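BH1328 protein (Bacillus halodurans, PDB 2O5A) probably acts as a ribosomal silencing factor that binds ribosomal protein uL14 and represses translation by keeping the 30S and 50S subunits apart. Local coordinates at residues L6-A10 and L82-V87; L38-G42 and Y97-E101; S44-V48 and H88-K92. All blocks are in the same frame, centred on the assembly; numbering follows the deposited sequence.

Contact 1 of 3, residues L6-A10 and L82-V87; sequences LLQLA and LGDVVV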
ATOM      1  N   LEU A   6      17.712  11.420   7.574  1.00 52.81           N
ATOM      2  CA  LEU A   6      17.273  11.223   6.199  1.00 46.53           C
ATOM      3  C   LEU A   6      15.856  11.776   6.097  1.00 45.84           C
ATOM      4  O   LEU A   6      15.508  12.463   5.137  1.00 43.94           O
ATOM      5  CB  LEU A   6      17.260   9.733   5.845  1.00 40.25           C
ATOM      6  CG  LEU A   6      17.926   9.285   4.538  1.00 34.37           C
ATOM      7  CD1 LEU A   6      17.203   8.049   4.016  1.00 31.34           C
ATOM      8  CD2 LEU A   6      17.870  10.393   3.497  1.00 33.81           C
ATOM      9  N   LEU A   7      15.051  11.470   7.110  1.00 44.04           N
ATOM     10  CA  LEU A   7      13.664  11.912   7.170  1.00 44.07           C
ATOM     11  C   LEU A   7      13.539  13.430   7.096  1.00 48.83           C
ATOM     12  O   LEU A   7      12.720  13.950   6.339  1.00 48.07           O
ATOM     13  CB  LEU A   7      13.008  11.390   8.450  1.00 42.05           C
ATOM     14  CG  LEU A   7      11.494  11.559   8.584  1.00 39.29           C
ATOM     15  CD1 LEU A   7      10.794  10.970   7.369  1.00 38.91           C
ATOM     16  CD2 LEU A   7      11.023  10.872   9.856  1.00 37.53           C
ATOM     17  N   GLN A   8      14.339  14.144   7.886  1.00 52.09           N
ATOM     18  CA  GLN A   8      14.299  15.604   7.864  1.00 53.18           C
ATOM     19  C   GLN A   8      14.811  16.088   6.519  1.00 52.23           C
ATOM     20  O   GLN A   8      14.421  17.149   6.035  1.00 50.41           O
ATOM     21  CB  GLN A   8      15.175  16.207   8.965  1.00 60.51           C
ATOM     22  CG  GLN A   8      14.458  16.497  10.267  1.00 72.54           C
ATOM     23  CD  GLN A   8      15.126  17.616  11.046  1.00 77.92           C
ATOM     24  OE1 GLN A   8      16.329  17.575  11.305  1.00 82.22           O
ATOM     25  NE2 GLN A   8      14.346  18.624  11.419  1.00 81.29           N
ATOM     26  N   LEU A   9      15.697  15.295   5.927  1.00 49.44           N
ATOM     27  CA  LEU A   9      16.280  15.620   4.634  1.00 44.58           C
ATOM     28  C   LEU A   9      15.185  15.538   3.576  1.00 43.09           C
ATOM     29  O   LEU A   9      15.098  16.386   2.687  1.00 42.52           O
ATOM     30  CB  LEU A   9      17.404  14.633   4.308  1.00 44.75           C
ATOM     31  CG  LEU A   9      18.374  14.999   3.183  1.00 45.39           C
ATOM     32  CD1 LEU A   9      19.050  16.324   3.497  1.00 44.48           C
ATOM     33  CD2 LEU A   9      19.413  13.902   3.038  1.00 46.41           C
ATOM     34  N   ALA A  10      14.346  14.512   3.690  1.00 41.83           N
ATOM     35  CA  ALA A  10      13.251  14.302   2.754  1.00 38.93           C
ATOM     36  C   ALA A  10      12.112  15.289   3.000  1.00 37.70           C
ATOM     37  O   ALA A  10      11.502  15.791   2.056  1.00 35.47           O
ATOM     38  CB  ALA A  10      12.740  12.869   2.870  1.00 36.25           C
ATOM     39  N   LEU A  82      14.589   5.789  -0.755  1.00 27.84           N
ATOM     40  CA  LEU A  82      15.871   6.326  -0.316  1.00 29.70           C
ATOM     41  C   LEU A  82      16.535   5.402   0.700  1.00 32.28           C
ATOM     42  O   LEU A  82      17.529   5.769   1.329  1.00 32.26           O
ATOM     43  CB  LEU A  82      15.683   7.713   0.301  1.00 28.76           C
ATOM     44  CG  LEU A  82      15.059   8.791  -0.591  1.00 26.40           C
ATOM     45  CD1 LEU A  82      14.850  10.061   0.223  1.00 24.70           C
ATOM     46  CD2 LEU A  82      15.957   9.066  -1.788  1.00 26.67           C
ATOM     47  N   GLY A  83      15.983   4.203   0.854  1.00 32.95           N
ATOM     48  CA  GLY A  83      16.536   3.250   1.796  1.00 35.23           C
ATOM     49  C   GLY A  83      15.759   3.197   3.097  1.00 36.61           C
ATOM     50  O   GLY A  83      14.649   2.664   3.148  1.00 36.38           O
ATOM     51  N   ASP A  84      16.342   3.748   4.153  1.00 37.90           N
ATOM     52  CA  ASP A  84      15.698   3.766   5.458  1.00 37.21           C
ATOM     53  C   ASP A  84      14.399   4.559   5.403  1.00 33.95           C
ATOM     54  O   ASP A  84      13.517   4.390   6.247  1.00 33.92           O
ATOM     55  CB  ASP A  84      16.632   4.384   6.490  1.00 43.45           C
ATOM     56  CG  ASP A  84      17.900   3.575   6.688  1.00 48.64           C
ATOM     57  OD1 ASP A  84      17.795   2.375   7.016  1.00 51.93           O
ATOM     58  OD2 ASP A  84      19.001   4.143   6.521  1.00 52.65           O
ATOM     59  N   VAL A  85      14.293   5.432   4.407  1.00 30.07           N
ATOM     60  CA  VAL A  85      13.101   6.249   4.218  1.00 25.64           C
ATOM     61  C   VAL A  85      12.569   6.068   2.804  1.00 23.55           C
ATOM     62  O   VAL A  85      13.333   6.028   1.838  1.00 24.19           O
ATOM     63  CB  VAL A  85      13.391   7.756   4.447  1.00 23.59           C
ATOM     64  CG1 VAL A  85      12.261   8.601   3.865  1.00 21.80           C
ATOM     65  CG2 VAL A  85      13.534   8.037   5.933  1.00 22.71           C
ATOM     66  N   VAL A  86      11.252   5.946   2.694  1.00 20.61           N
ATOM     67  CA  VAL A  86      10.598   5.784   1.404  1.00 17.05           C
ATOM     68  C   VAL A  86       9.545   6.872   1.286  1.00 17.96           C
ATOM     69  O   VAL A  86       8.628   6.947   2.102  1.00 15.11           O
ATOM     70  CB  VAL A  86       9.919   4.407   1.289  1.00 17.07           C
ATOM     71  CG1 VAL A  86       9.116   4.328   0.000  1.00 16.29           C
ATOM     72  CG2 VAL A  86      10.966   3.311   1.328  1.00 15.79           C
ATOM     73  N   VAL A  87       9.681   7.716   0.271  1.00 12.94           N
ATOM     74  CA  VAL A  87       8.741   8.808   0.070  1.00 11.56           C
ATOM     75  C   VAL A  87       7.671   8.481  -0.964  1.00 15.32           C
ATOM     76  O   VAL A  87       7.955   7.898  -2.011  1.00 12.23           O
ATOM     77  CB  VAL A  87       9.471  10.093  -0.379  1.00 11.54           C
ATOM     78  CG1 VAL A  87       8.500  11.268  -0.398  1.00 12.05           C
ATOM     79  CG2 VAL A  87      10.639  10.377   0.550  1.00  9.94           C
TER

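Contact 2 of 3, residues L38-G42 and Y97-E101; sequences LICHG and YYNLE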
ATOM      1  N   LEU A  38       7.380   8.526   4.119  1.00 18.85           N
ATOM      2  CA  LEU A  38       6.941   9.917   4.057  1.00 19.87           C
ATOM      3  C   LEU A  38       5.887  10.118   2.969  1.00 22.00           C
ATOM      4  O   LEU A  38       6.132   9.828   1.797  1.00 21.21           O
ATOM      5  CB  LEU A  38       8.143  10.830   3.795  1.00 17.70           C
ATOM      6  CG  LEU A  38       7.925  12.350   3.826  1.00 17.27           C
ATOM      7  CD1 LEU A  38       7.510  12.791   5.224  1.00 14.93           C
ATOM      8  CD2 LEU A  38       9.208  13.052   3.409  1.00 13.91           C
ATOM      9  N   ILE A  39       4.719  10.621   3.370  1.00 25.67           N
ATOM     10  CA  ILE A  39       3.614  10.861   2.452  1.00 27.13           C
ATOM     11  C   ILE A  39       3.244  12.327   2.282  1.00 27.74           C
ATOM     12  O   ILE A  39       3.319  13.128   3.217  1.00 27.72           O
ATOM     13  CB  ILE A  39       2.376  10.076   2.887  1.00 28.47           C
ATOM     14  CG1 ILE A  39       2.844   8.686   3.323  1.00 29.43           C
ATOM     15  CG2 ILE A  39       1.336  10.056   1.764  1.00 26.89           C
ATOM     16  CD1 ILE A  39       1.803   7.765   3.796  1.00 29.40           C
ATOM     17  N   CYS A  40       2.850  12.659   1.063  1.00 28.88           N
ATOM     18  CA  CYS A  40       2.454  14.008   0.710  1.00 27.02           C
ATOM     19  C   CYS A  40       1.832  13.959  -0.670  1.00 25.54           C
ATOM     20  O   CYS A  40       1.769  12.897  -1.295  1.00 25.89           O
ATOM     21  CB  CYS A  40       3.671  14.929   0.706  1.00 25.30           C
ATOM     22  SG  CYS A  40       4.933  14.476  -0.505  1.00 21.55           S
ATOM     23  N   HIS A  41       1.370  15.105  -1.150  1.00 26.34           N
ATOM     24  CA  HIS A  41       0.749  15.140  -2.458  1.00 27.76           C
ATOM     25  C   HIS A  41       0.910  16.477  -3.162  1.00 26.60           C
ATOM     26  O   HIS A  41       1.211  17.497  -2.539  1.00 24.36           O
ATOM     27  CB  HIS A  41      -0.738  14.803  -2.336  1.00 28.52           C
ATOM     28  CG  HIS A  41      -1.577  15.927  -1.816  1.00 30.58           C
ATOM     29  ND1 HIS A  41      -1.687  17.138  -2.467  1.00 31.67           N
ATOM     30  CD2 HIS A  41      -2.346  16.028  -0.705  1.00 32.76           C
ATOM     31  CE1 HIS A  41      -2.490  17.929  -1.782  1.00 31.08           C
ATOM     32  NE2 HIS A  41      -2.903  17.284  -0.711  1.00 31.67           N
ATOM     33  N   GLY A  42       0.706  16.448  -4.473  1.00 25.49           N
ATOM     34  CA  GLY A  42       0.794  17.649  -5.283  1.00 22.82           C
ATOM     35  C   GLY A  42      -0.593  17.916  -5.828  1.00 20.34           C
ATOM     36  O   GLY A  42      -1.430  17.014  -5.845  1.00 18.77           O
ATOM     37  N   TYR A  97      -4.400   7.187  -2.608  1.00 58.81           N
ATOM     38  CA  TYR A  97      -3.947   8.188  -1.652  1.00 58.59           C
ATOM     39  C   TYR A  97      -4.962   8.393  -0.531  1.00 62.70           C
ATOM     40  O   TYR A  97      -4.627   8.905   0.537  1.00 63.86           O
ATOM     41  CB  TYR A  97      -3.685   9.507  -2.389  1.00 49.33           C
ATOM     42  CG  TYR A  97      -3.338  10.676  -1.496  1.00 38.77           C
ATOM     43  CD1 TYR A  97      -2.308  10.585  -0.562  1.00 32.02           C
ATOM     44  CD2 TYR A  97      -4.028  11.883  -1.600  1.00 35.04           C
ATOM     45  CE1 TYR A  97      -1.979  11.662   0.254  1.00 29.01           C
ATOM     46  CE2 TYR A  97      -3.708  12.967  -0.791  1.00 29.42           C
ATOM     47  CZ  TYR A  97      -2.680  12.847   0.132  1.00 28.67           C
ATOM     48  OH  TYR A  97      -2.362  13.907   0.949  1.00 25.82           O
ATOM     49  N   TYR A  98      -6.204   7.987  -0.777  1.00 66.75           N
ATOM     50  CA  TYR A  98      -7.256   8.122   0.223  1.00 69.51           C
ATOM     51  C   TYR A  98      -7.600   6.767   0.831  1.00 71.45           C
ATOM     52  O   TYR A  98      -8.437   6.664   1.728  1.00 71.63           O
ATOM     53  CB  TYR A  98      -8.500   8.762  -0.398  1.00 71.48           C
ATOM     54  CG  TYR A  98      -8.240  10.157  -0.923  1.00 74.11           C
ATOM     55  CD1 TYR A  98      -7.831  10.365  -2.240  1.00 75.15           C
ATOM     56  CD2 TYR A  98      -8.365  11.268  -0.091  1.00 75.25           C
ATOM     57  CE1 TYR A  98      -7.544  11.646  -2.714  1.00 76.15           C
ATOM     58  CE2 TYR A  98      -8.080  12.552  -0.553  1.00 76.13           C
ATOM     59  CZ  TYR A  98      -7.672  12.734  -1.865  1.00 76.36           C
ATOM     60  OH  TYR A  98      -7.381  14.000  -2.318  1.00 75.58           O
ATOM     61  N   ASN A  99      -6.936   5.731   0.329  1.00 72.22           N
ATOM     62  CA  ASN A  99      -7.122   4.367   0.814  1.00 71.32           C
ATOM     63  C   ASN A  99      -5.815   3.928   1.452  1.00 73.86           C
ATOM     64  O   ASN A  99      -5.632   2.760   1.799  1.00 72.35           O
ATOM     65  CB  ASN A  99      -7.476   3.432  -0.344  1.00 70.54           C
ATOM     66  CG  ASN A  99      -8.906   3.605  -0.816  1.00 69.89           C
ATOM     67  OD1 ASN A  99      -9.299   3.068  -1.850  1.00 69.82           O
ATOM     68  ND2 ASN A  99      -9.697   4.347  -0.049  1.00 70.40           N
ATOM     69  N   LEU A 100      -4.909   4.887   1.600  1.00 75.99           N
ATOM     70  CA  LEU A 100      -3.606   4.639   2.194  1.00 76.26           C
ATOM     71  C   LEU A 100      -3.807   4.287   3.662  1.00 78.36           C
ATOM     72  O   LEU A 100      -2.851   4.021   4.392  1.00 77.77           O
ATOM     73  CB  LEU A 100      -2.743   5.891   2.056  1.00 75.47           C
ATOM     74  CG  LEU A 100      -1.316   5.677   1.556  1.00 74.89           C
ATOM     75  CD1 LEU A 100      -1.309   4.724   0.373  1.00 73.75           C
ATOM     76  CD2 LEU A 100      -0.721   7.011   1.165  1.00 74.74           C
ATOM     77  N   GLU A 101      -5.068   4.289   4.079  1.00 83.16           N
ATOM     78  CA  GLU A 101      -5.444   3.966   5.446  1.00 84.85           C
ATOM     79  C   GLU A 101      -5.354   2.451   5.605  1.00 81.88           C
ATOM     80  O   GLU A 101      -4.701   1.953   6.523  1.00 82.05           O
ATOM     81  CB  GLU A 101      -6.870   4.460   5.713  1.00 91.97           C
ATOM     82  CG  GLU A 101      -7.266   4.560   7.181  1.00103.11           C
ATOM     83  CD  GLU A 101      -7.905   3.295   7.716  1.00109.13           C
ATOM     84  OE1 GLU A 101      -7.237   2.240   7.724  1.00113.30           O
ATOM     85  OE2 GLU A 101      -9.081   3.356   8.133  1.00112.57           O
TER

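Contact 3 of 3, residues S44-V48 and H88-K92; sequences SEKQV and HVFHK. With MN (manganese (II) ion), chain C.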
ATOM      1  N   SER A  44      -1.153  18.961  -8.939  1.00 20.04           N
ATOM      2  CA  SER A  44      -1.113  18.764 -10.383  1.00 17.67           C
ATOM      3  C   SER A  44       0.038  17.816 -10.679  1.00 17.53           C
ATOM      4  O   SER A  44       0.921  17.629  -9.845  1.00 17.08           O
ATOM      5  CB  SER A  44      -0.881  20.091 -11.108  1.00 15.92           C
ATOM      6  OG  SER A  44       0.447  20.552 -10.926  1.00  4.72           O
ATOM      7  N   GLU A  45       0.032  17.217 -11.863  1.00 19.33           N
ATOM      8  CA  GLU A  45       1.092  16.289 -12.227  1.00 19.76           C
ATOM      9  C   GLU A  45       2.432  17.003 -12.338  1.00 20.11           C
ATOM     10  O   GLU A  45       3.485  16.388 -12.164  1.00 21.52           O
ATOM     11  CB  GLU A  45       0.736  15.576 -13.532  1.00 17.71           C
ATOM     12  CG  GLU A  45      -0.324  14.505 -13.322  1.00 16.62           C
ATOM     13  CD  GLU A  45      -0.770  13.835 -14.600  1.00 16.77           C
ATOM     14  OE1 GLU A  45      -1.749  13.065 -14.537  1.00 11.60           O
ATOM     15  OE2 GLU A  45      -0.149  14.074 -15.657  1.00 18.12           O
ATOM     16  N   LYS A  46       2.393  18.304 -12.612  1.00 20.20           N
ATOM     17  CA  LYS A  46       3.620  19.089 -12.715  1.00 20.45           C
ATOM     18  C   LYS A  46       4.184  19.336 -11.322  1.00 21.41           C
ATOM     19  O   LYS A  46       5.399  19.344 -11.127  1.00 22.02           O
ATOM     20  CB  LYS A  46       3.353  20.439 -13.387  1.00 21.86           C
ATOM     21  CG  LYS A  46       4.579  21.349 -13.414  1.00 26.60           C
ATOM     22  CD  LYS A  46       4.222  22.765 -13.824  1.00 30.16           C
ATOM     23  CE  LYS A  46       5.449  23.661 -13.826  1.00 32.49           C
ATOM     24  NZ  LYS A  46       5.108  25.068 -14.172  1.00 35.68           N
ATOM     25  N   GLN A  47       3.297  19.544 -10.353  1.00 21.56           N
ATOM     26  CA  GLN A  47       3.733  19.795  -8.985  1.00 20.62           C
ATOM     27  C   GLN A  47       4.241  18.508  -8.350  1.00 20.87           C
ATOM     28  O   GLN A  47       5.179  18.530  -7.559  1.00 19.37           O
ATOM     29  CB  GLN A  47       2.588  20.349  -8.136  1.00 20.15           C
ATOM     30  CG  GLN A  47       3.067  21.114  -6.908  1.00 22.30           C
ATOM     31  CD  GLN A  47       2.062  21.107  -5.777  1.00 23.45           C
ATOM     32  OE1 GLN A  47       0.867  20.908  -5.991  1.00 25.61           O
ATOM     33  NE2 GLN A  47       2.541  21.338  -4.561  1.00 22.08           N
ATOM     34  N   VAL A  48       3.610  17.391  -8.695  1.00 20.71           N
ATOM     35  CA  VAL A  48       4.013  16.097  -8.156  1.00 19.67           C
ATOM     36  C   VAL A  48       5.425  15.751  -8.620  1.00 22.14           C
ATOM     37  O   VAL A  48       6.235  15.244  -7.843  1.00 22.26           O
ATOM     38  CB  VAL A  48       3.047  14.982  -8.604  1.00 20.16           C
ATOM     39  CG1 VAL A  48       3.612  13.621  -8.229  1.00 20.34           C
ATOM     40  CG2 VAL A  48       1.688  15.186  -7.954  1.00 17.91           C
ATOM     41  N   HIS A  88       6.437   8.865  -0.651  1.00 14.11           N
ATOM     42  CA  HIS A  88       5.304   8.649  -1.542  1.00 13.70           C
ATOM     43  C   HIS A  88       4.686   9.994  -1.896  1.00 14.12           C
ATOM     44  O   HIS A  88       4.087  10.654  -1.048  1.00 13.48           O
ATOM     45  CB  HIS A  88       4.242   7.771  -0.874  1.00 15.94           C
ATOM     46  CG  HIS A  88       4.655   6.340  -0.708  1.00 20.49           C
ATOM     47  ND1 HIS A  88       5.543   5.931   0.261  1.00 22.68           N
ATOM     48  CD2 HIS A  88       4.295   5.226  -1.385  1.00 22.37           C
ATOM     49  CE1 HIS A  88       5.713   4.622   0.176  1.00 22.20           C
ATOM     50  NE2 HIS A  88       4.966   4.170  -0.819  1.00 21.26           N
ATOM     51  N   VAL A  89       4.837  10.399  -3.151  1.00 16.01           N
ATOM     52  CA  VAL A  89       4.289  11.668  -3.610  1.00 13.83           C
ATOM     53  C   VAL A  89       3.069  11.406  -4.485  1.00 14.03           C
ATOM     54  O   VAL A  89       3.198  10.997  -5.639  1.00 15.25           O
ATOM     55  CB  VAL A  89       5.333  12.467  -4.426  1.00 14.33           C
ATOM     56  CG1 VAL A  89       4.752  13.808  -4.846  1.00 13.49           C
ATOM     57  CG2 VAL A  89       6.592  12.673  -3.597  1.00 11.33           C
ATOM     58  N   PHE A  90       1.884  11.638  -3.928  1.00 15.45           N
ATOM     59  CA  PHE A  90       0.645  11.420  -4.658  1.00 16.38           C
ATOM     60  C   PHE A  90       0.107  12.679  -5.316  1.00 17.55           C
ATOM     61  O   PHE A  90       0.488  13.797  -4.970  1.00 17.09           O
ATOM     62  CB  PHE A  90      -0.454  10.890  -3.733  1.00 13.17           C
ATOM     63  CG  PHE A  90      -0.187   9.528  -3.171  1.00 11.84           C
ATOM     64  CD1 PHE A  90       0.685   9.361  -2.101  1.00 10.98           C
ATOM     65  CD2 PHE A  90      -0.831   8.413  -3.694  1.00 12.40           C
ATOM     66  CE1 PHE A  90       0.907   8.101  -1.557  1.00 12.72           C
ATOM     67  CE2 PHE A  90      -0.615   7.149  -3.158  1.00 11.20           C
ATOM     68  CZ  PHE A  90       0.254   6.993  -2.086  1.00 13.35           C
ATOM     69  N   HIS A  91      -0.788  12.472  -6.272  1.00 17.78           N
ATOM     70  CA  HIS A  91      -1.455  13.564  -6.962  1.00 20.91           C
ATOM     71  C   HIS A  91      -2.735  13.691  -6.144  1.00 23.89           C
ATOM     72  O   HIS A  91      -3.378  12.685  -5.846  1.00 25.58           O
ATOM     73  CB  HIS A  91      -1.770  13.170  -8.409  1.00 21.00           C
ATOM     74  CG  HIS A  91      -2.504  14.224  -9.178  1.00 21.61           C
ATOM     75  ND1 HIS A  91      -3.803  14.588  -8.891  1.00 18.57           N
ATOM     76  CD2 HIS A  91      -2.124  14.992 -10.228  1.00 19.32           C
ATOM     77  CE1 HIS A  91      -4.190  15.531  -9.731  1.00 20.47           C
ATOM     78  NE2 HIS A  91      -3.192  15.795 -10.549  1.00 19.72           N
ATOM     79  N   LYS A  92      -3.095  14.912  -5.769  1.00 27.24           N
ATOM     80  CA  LYS A  92      -4.283  15.128  -4.950  1.00 28.91           C
ATOM     81  C   LYS A  92      -5.503  14.314  -5.385  1.00 31.46           C
ATOM     82  O   LYS A  92      -6.385  14.035  -4.573  1.00 32.35           O
ATOM     83  CB  LYS A  92      -4.637  16.621  -4.919  1.00 27.26           C
ATOM     84  CG  LYS A  92      -5.740  17.033  -5.877  1.00 26.79           C
ATOM     85  CD  LYS A  92      -6.044  18.515  -5.749  1.00 29.31           C
ATOM     86  CE  LYS A  92      -7.446  18.830  -6.241  1.00 30.55           C
ATOM     87  NZ  LYS A  92      -7.640  18.442  -7.663  1.00 30.02           N
TER
HETATM   88 MN    MN C 126      -1.879  12.194 -16.335  1.00 15.83          MN

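Contact 1 of 3, residues L6-A10 and L82-V87
Leu-6 O takes the backbone bond of Ala-10 N at 2.8 Å, the helical step that turns Leu-6 and Ala-10 toward two shared partners, Leu-82 and Val-85. On the opposing segment Leu-82 N donates to Val-85 O at 2.9 Å, drawing the turn tight just where strand 85-91 begins. No hydrogen bond crosses the interface, which is made by aliphatic groups. Leu-6 enters with one methyl: its CD1 sits 3.8 Å from Val-85 CB and 4.0 Å from Leu-82 CB, with the carbonyl O of Leu-82 also beside it. The side chains of Leu-6 and Val-85 run past each other in opposite directions, touching along their flanks.

This is a helix laid on a beta sheet in the alpha/beta fold of the Iojap/RsfS family. The short axes of 6-10 and 85-87 run nearly parallel, 9.1 Å apart at an angle of 19°. Val-85 divides its two branches between successive parts of the helix. CG2, anti to its own carbonyl carbon, lies against the backbone of Leu-7, 3.9 Å from Leu-7 N, while CG1 (chi1 164°) faces the methyl of Ala-10. That methyl is a shared point of support, since Ala-10 CB also meets Val-87 CG2 at 4.0 Å and, more loosely, Leu-82 CD1. Leu-55 of helix 45-61 packs on Leu-82 and Val-87 too, and Phe-36 of the adjacent strand adjoins Leu-7 and Val-85. At the border of the contact, the side chain of Asp-84 comes within about 3 Å of a bound manganese ion, measured between nearest atoms.

Contact 2 of 3, residues L38-G42 and Y97-E101
The ring of Tyr-97 receives the CB of His-41 over one face and Ile-39 CG2 at its edge. His-41 CB makes an off-centre CH-pi contact, 4.1 Å from the centroid of the Tyr-97 ring and 30° off its normal. The imidazole and phenol form an oblique pair, their planes 74° apart and the two side chains crossing at about a right angle, but the rings are modelled too close for the detail of their approach to be relied on. With chi1 at 77°, His-41 CG sits between its own backbone N and carbonyl carbon, and ND1 can turn back to make a weak bond with Gly-42 O. At the rim of the phenol, near its plane, Ile-39 CG2 lies 4.0 Å from Tyr-97 CE1. Within its own segment, Tyr-98 turns a ring face to Tyr-97, whose CD2 lies above the outer part of that face.

The aliphatic half is made by Leu-100, which meets Ile-39 tip to tip: Leu-100 CD2 is 3.7 Å from Ile-39 CD1. The same methyl also reaches Ile-39 CG2, so it bears on both branches of the isoleucine.

Phe-90 meets Tyr-97, Leu-100 and Ile-39, continuing the hydrophobic cluster onto neighbouring strand 85-91. Strand 36-42 runs between its antiparallel neighbour 22-26 and parallel 85-91; Leu-38 and Cys-40 face helix 4-16, while the loop carrying Tyr-97 and Leu-100 lies across the other face of the sheet.

Contact 3 of 3, residues S44-V48 and H88-K92
Van der Waals contacts between Val-48 and the end of strand 85-91 hold this junction. Val-48 CG1 meets Val-89 CG1 at 3.6 Å, the two valines sliding past one another in opposite directions. Anti to the carbonyl carbon of its own residue, the second branch of Val-48 turns toward the strand backbone, where CG2 lies 3.5 Å from Phe-90 O and also reaches CA of His-91. Val-78 of strand 77-81 packs on Val-48 as well.

An aromatic ring forms the next layer. With CG anti to its backbone N (chi1 178°), His-91 extends its ring to the first turn of the helix. Its CD2 lies 3.6 Å from Glu-45 CG, and Glu-45 N sits at the ring edge, near its plane; ring and carboxylate are turned 78° apart. The ring's ND1 is hydrogen-bonded to Asp-93 N. This is the N-terminus of helix 45-61 resting on the C-terminal end of strand 85-91. In the chain the helix follows strand 36-42, the parallel neighbour of 85-91 in the mixed sheet.

Polar bonds start the helix. Ser-44 is the N-cap: its OG accepts from Gln-47 N at 3.1 Å with an N-H...O angle of 151°, and Ser-44 O takes Val-48 N at 2.9 Å.

The metal contact lies further out. The side chain of Glu-45 is extended beyond CG and binds manganese through OE1 at 2.0 Å, with OE2 a longer 2.6 Å from the ion. Arg-76 NH1 also bonds OE1, and may steady the carboxylate beside the metal.

Strand 85-91 joins contacts 1 and 3, whose centres lie 18 Å apart on opposite sides of the chain's centre: helix 4-16 packs near its start, the N-terminus of helix 45-61 at its end. Contact 2 is 16 Å from contact 1 and 10 Å from contact 3. It uses the neighbouring parallel strand 36-42, linked to 85-91 by Val-86 O with Leu-38 N and Leu-38 O with His-88 N. Along the chain, contact 1 crosses each of the others, whereas contact 3 is nested within the loop closed by contact 2. The two helices thus cover one face of the mixed sheet and the 97-101 loop the other, tying early and late parts of the chain into one compact domain.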